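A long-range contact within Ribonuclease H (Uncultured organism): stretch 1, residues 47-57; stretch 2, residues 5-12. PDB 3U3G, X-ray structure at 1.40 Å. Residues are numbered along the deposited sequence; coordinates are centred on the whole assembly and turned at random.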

# COMPACT_ATOMS: atom_id res chain seq x y z
N VAL A 47 2.26 10.96 1.67
CA VAL A 47 2.38 10.70 0.24
C VAL A 47 3.00 9.33 -0.02
O VAL A 47 2.45 8.55 -0.81
CB VAL A 47 3.12 11.80 -0.51
CG1 VAL A 47 3.51 11.34 -1.92
CG2 VAL A 47 2.23 13.05 -0.59
N ALA A 48 4.05 8.98 0.72
CA ALA A 48 4.62 7.64 0.63
C ALA A 48 3.64 6.52 0.93
O ALA A 48 3.62 5.52 0.22
CB ALA A 48 5.90 7.52 1.48
N GLU A 49 2.80 6.67 1.96
CA GLU A 49 1.78 5.67 2.24
C GLU A 49 0.85 5.49 1.04
O GLU A 49 0.43 4.37 0.71
CB GLU A 49 0.95 6.05 3.47
CG GLU A 49 1.66 5.88 4.82
CD GLU A 49 1.30 4.58 5.55
OE1 GLU A 49 0.90 3.58 4.90
OE2 GLU A 49 1.46 4.53 6.79
N TYR A 50 0.44 6.60 0.43
CA TYR A 50 -0.45 6.53 -0.72
C TYR A 50 0.25 5.94 -1.94
O TYR A 50 -0.33 5.11 -2.64
CB TYR A 50 -0.99 7.92 -1.07
CG TYR A 50 -2.24 8.34 -0.32
CD1 TYR A 50 -2.37 8.17 1.05
CD2 TYR A 50 -3.28 8.99 -0.98
CE1 TYR A 50 -3.51 8.57 1.73
CE2 TYR A 50 -4.38 9.46 -0.29
CZ TYR A 50 -4.51 9.22 1.05
OH TYR A 50 -5.66 9.62 1.71
N GLU A 51 1.52 6.27 -2.11
CA GLU A 51 2.29 5.69 -3.21
C GLU A 51 2.44 4.18 -3.04
O GLU A 51 2.49 3.44 -4.02
CB GLU A 51 3.67 6.34 -3.34
CG GLU A 51 3.69 7.78 -3.84
CD GLU A 51 3.46 7.92 -5.34
OE1 GLU A 51 2.95 6.97 -5.99
OE2 GLU A 51 3.73 9.04 -5.85
N ALA A 52 2.54 3.70 -1.80
CA ALA A 52 2.65 2.27 -1.58
C ALA A 52 1.38 1.55 -2.00
O ALA A 52 1.44 0.47 -2.60
CB ALA A 52 2.99 1.98 -0.12
N LEU A 53 0.22 2.16 -1.73
CA LEU A 53 -1.04 1.61 -2.23
C LEU A 53 -1.08 1.59 -3.77
O LEU A 53 -1.55 0.61 -4.37
CB LEU A 53 -2.24 2.39 -1.69
CG LEU A 53 -2.55 2.27 -0.20
CD1 LEU A 53 -3.48 3.40 0.22
CD2 LEU A 53 -3.18 0.92 0.05
N ILE A 54 -0.68 2.70 -4.40
CA ILE A 54 -0.64 2.75 -5.86
C ILE A 54 0.25 1.64 -6.43
O ILE A 54 -0.13 0.94 -7.36
CB ILE A 54 -0.21 4.14 -6.33
CG1 ILE A 54 -1.30 5.15 -5.96
CG2 ILE A 54 0.05 4.14 -7.83
CD1 ILE A 54 -0.88 6.59 -6.15
N ARG A 55 1.39 1.41 -5.79
CA ARG A 55 2.30 0.35 -6.19
C ARG A 55 1.70 -1.03 -5.97
O ARG A 55 1.78 -1.88 -6.86
CB ARG A 55 3.64 0.47 -5.48
CG ARG A 55 4.56 -0.74 -5.63
CD ARG A 55 5.00 -1.02 -7.08
NE ARG A 55 5.96 -2.13 -7.16
CZ ARG A 55 7.28 -1.99 -7.01
NH1 ARG A 55 8.06 -3.06 -6.96
NH2 ARG A 55 7.80 -0.77 -6.92
N ALA A 56 1.00 -1.23 -4.85
CA ALA A 56 0.31 -2.52 -4.66
C ALA A 56 -0.73 -2.79 -5.74
O ALA A 56 -0.83 -3.91 -6.24
CB ALA A 56 -0.32 -2.60 -3.27
N LEU A 57 -1.49 -1.76 -6.11
CA LEU A 57 -2.47 -1.90 -7.19
C LEU A 57 -1.83 -2.20 -8.56
O LEU A 57 -2.40 -2.96 -9.35
CB LEU A 57 -3.35 -0.65 -7.27
CG LEU A 57 -4.24 -0.51 -6.04
CD1 LEU A 57 -4.85 0.90 -6.03
CD2 LEU A 57 -5.38 -1.55 -6.04
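Stretch 2 (5-12) IIYTDGGA

Two carboxylates face each other where stretch 2 meets the helix: Glu49 OE2 lies 3.3 Å from Asp9 OD1, a pair of acceptors with no hydrogen bond between them and like formal charges at close range. Clustered acidic side chains are the familiar metal-binding arrangement of ribonuclease H enzymes. Around this acidic pair, the contact illustrates a general rule of helix-on-strand packing, that a close approach depends on small residues.

Stretch 2 is an extended β-strand throughout residues 5-12, with phi between -153° and -109° and psi between 125° and 157°. It runs roughly antiparallel to the helix of residues 47-57, at an angle of 145° between their N-to-C directions, and the two axes come within 5.8 Å. The backbones are nearest at Glu49 and Gly10, whose CA atoms are 4.0 Å apart. Gly10 makes this possible: its CA lies 3.7 Å from Ala48 O, and an ideal CB would point toward the helix and fall 2.2 Å from that same oxygen and 2.6 Å from Glu49 N, both clashes.

The helix contributes a matching row of alanines, spaced four residues apart so that successive turns present a methyl to the strand. Ala48 CB rests 3.5 Å from Gly11 N, and Ala52 CB comes to 3.1 Å from Asp9 O, a tight approach to a backbone carbonyl. Farther along the helix, and correspondingly earlier in the strand, Ala56 CB packs 3.8 Å from Ile6 CG2 and 3.7 Å from Thr8 CG2. The strand's alternation explains the pattern: the CA-to-CB bonds of Ile6 and Thr8 point toward the helix, whereas those of Tyr7 and Asp9 point away. Asp9 nevertheless brings the end of its side chain back, with chi1 near -161° (t), and its OD1 also accepts a weak hydrogen bond of 3.0 Å from Gly10 N.

Thr8 joins the apolar and polar parts of the contact. Its chi1 of 68° (p) accompanies a methyl packed among the alanines and a hydroxyl engaged with water; Leu53 CD2 approaches Thr8 OG1 at 3.6 Å. No direct hydrogen bond crosses between the stretches, but one water bridges them. It accepts from Thr8 OG1 at 2.8 Å and donates to Glu49 O at 2.9 Å and to Glu49 OE1 at 2.6 Å. The whole contact buries 415 Å², counting both sides.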

# COMPACT_ATOMS: atom_id res chain seq x y z
N ILE A 5 -3.93 -11.34 0.03
CA ILE A 5 -3.82 -10.43 1.16
C ILE A 5 -2.61 -9.53 0.95
O ILE A 5 -1.49 -10.01 0.74
CB ILE A 5 -3.67 -11.19 2.50
CG1 ILE A 5 -4.88 -12.11 2.73
CG2 ILE A 5 -3.53 -10.20 3.66
CD1 ILE A 5 -4.67 -13.12 3.82
N ILE A 6 -2.84 -8.22 0.98
CA ILE A 6 -1.81 -7.23 0.71
C ILE A 6 -1.55 -6.43 1.98
O ILE A 6 -2.50 -6.10 2.69
CB ILE A 6 -2.28 -6.26 -0.40
CG1 ILE A 6 -2.57 -7.01 -1.70
CG2 ILE A 6 -1.22 -5.18 -0.63
CD1 ILE A 6 -3.24 -6.15 -2.77
N TYR A 7 -0.28 -6.24 2.33
CA TYR A 7 0.11 -5.29 3.37
C TYR A 7 0.88 -4.17 2.70
O TYR A 7 1.78 -4.44 1.89
CB TYR A 7 1.04 -5.93 4.40
CG TYR A 7 0.49 -7.17 5.06
CD1 TYR A 7 0.36 -8.37 4.35
CD2 TYR A 7 -0.05 -7.11 6.34
CE1 TYR A 7 -0.14 -9.52 4.95
CE2 TYR A 7 -0.57 -8.25 6.95
CZ TYR A 7 -0.66 -9.43 6.23
OH TYR A 7 -1.24 -10.56 6.80
N THR A 8 0.58 -2.93 3.05
CA THR A 8 1.37 -1.83 2.51
C THR A 8 1.88 -0.92 3.61
O THR A 8 1.26 -0.81 4.67
CB THR A 8 0.61 -0.97 1.48
OG1 THR A 8 -0.45 -0.25 2.13
CG2 THR A 8 0.01 -1.84 0.37
N ASP A 9 3.00 -0.27 3.34
CA ASP A 9 3.49 0.80 4.19
C ASP A 9 4.33 1.75 3.34
O ASP A 9 4.88 1.36 2.30
CB ASP A 9 4.34 0.22 5.34
CG ASP A 9 4.51 1.19 6.51
OD1 ASP A 9 3.78 2.20 6.60
OD2 ASP A 9 5.37 0.92 7.38
N GLY A 10 4.41 3.00 3.77
CA GLY A 10 5.31 3.97 3.16
C GLY A 10 5.84 4.87 4.25
O GLY A 10 5.19 5.08 5.27
N GLY A 11 7.04 5.39 4.04
CA GLY A 11 7.64 6.28 5.01
C GLY A 11 8.60 7.24 4.36
O GLY A 11 9.20 6.94 3.33
N ALA A 12 8.84 8.35 5.02
CA ALA A 12 9.89 9.27 4.64
C ALA A 12 10.75 9.69 5.85
O ALA A 12 10.27 9.82 6.91
CB ALA A 12 9.28 10.50 3.99
O HOH W 1 0.67 2.27 2.67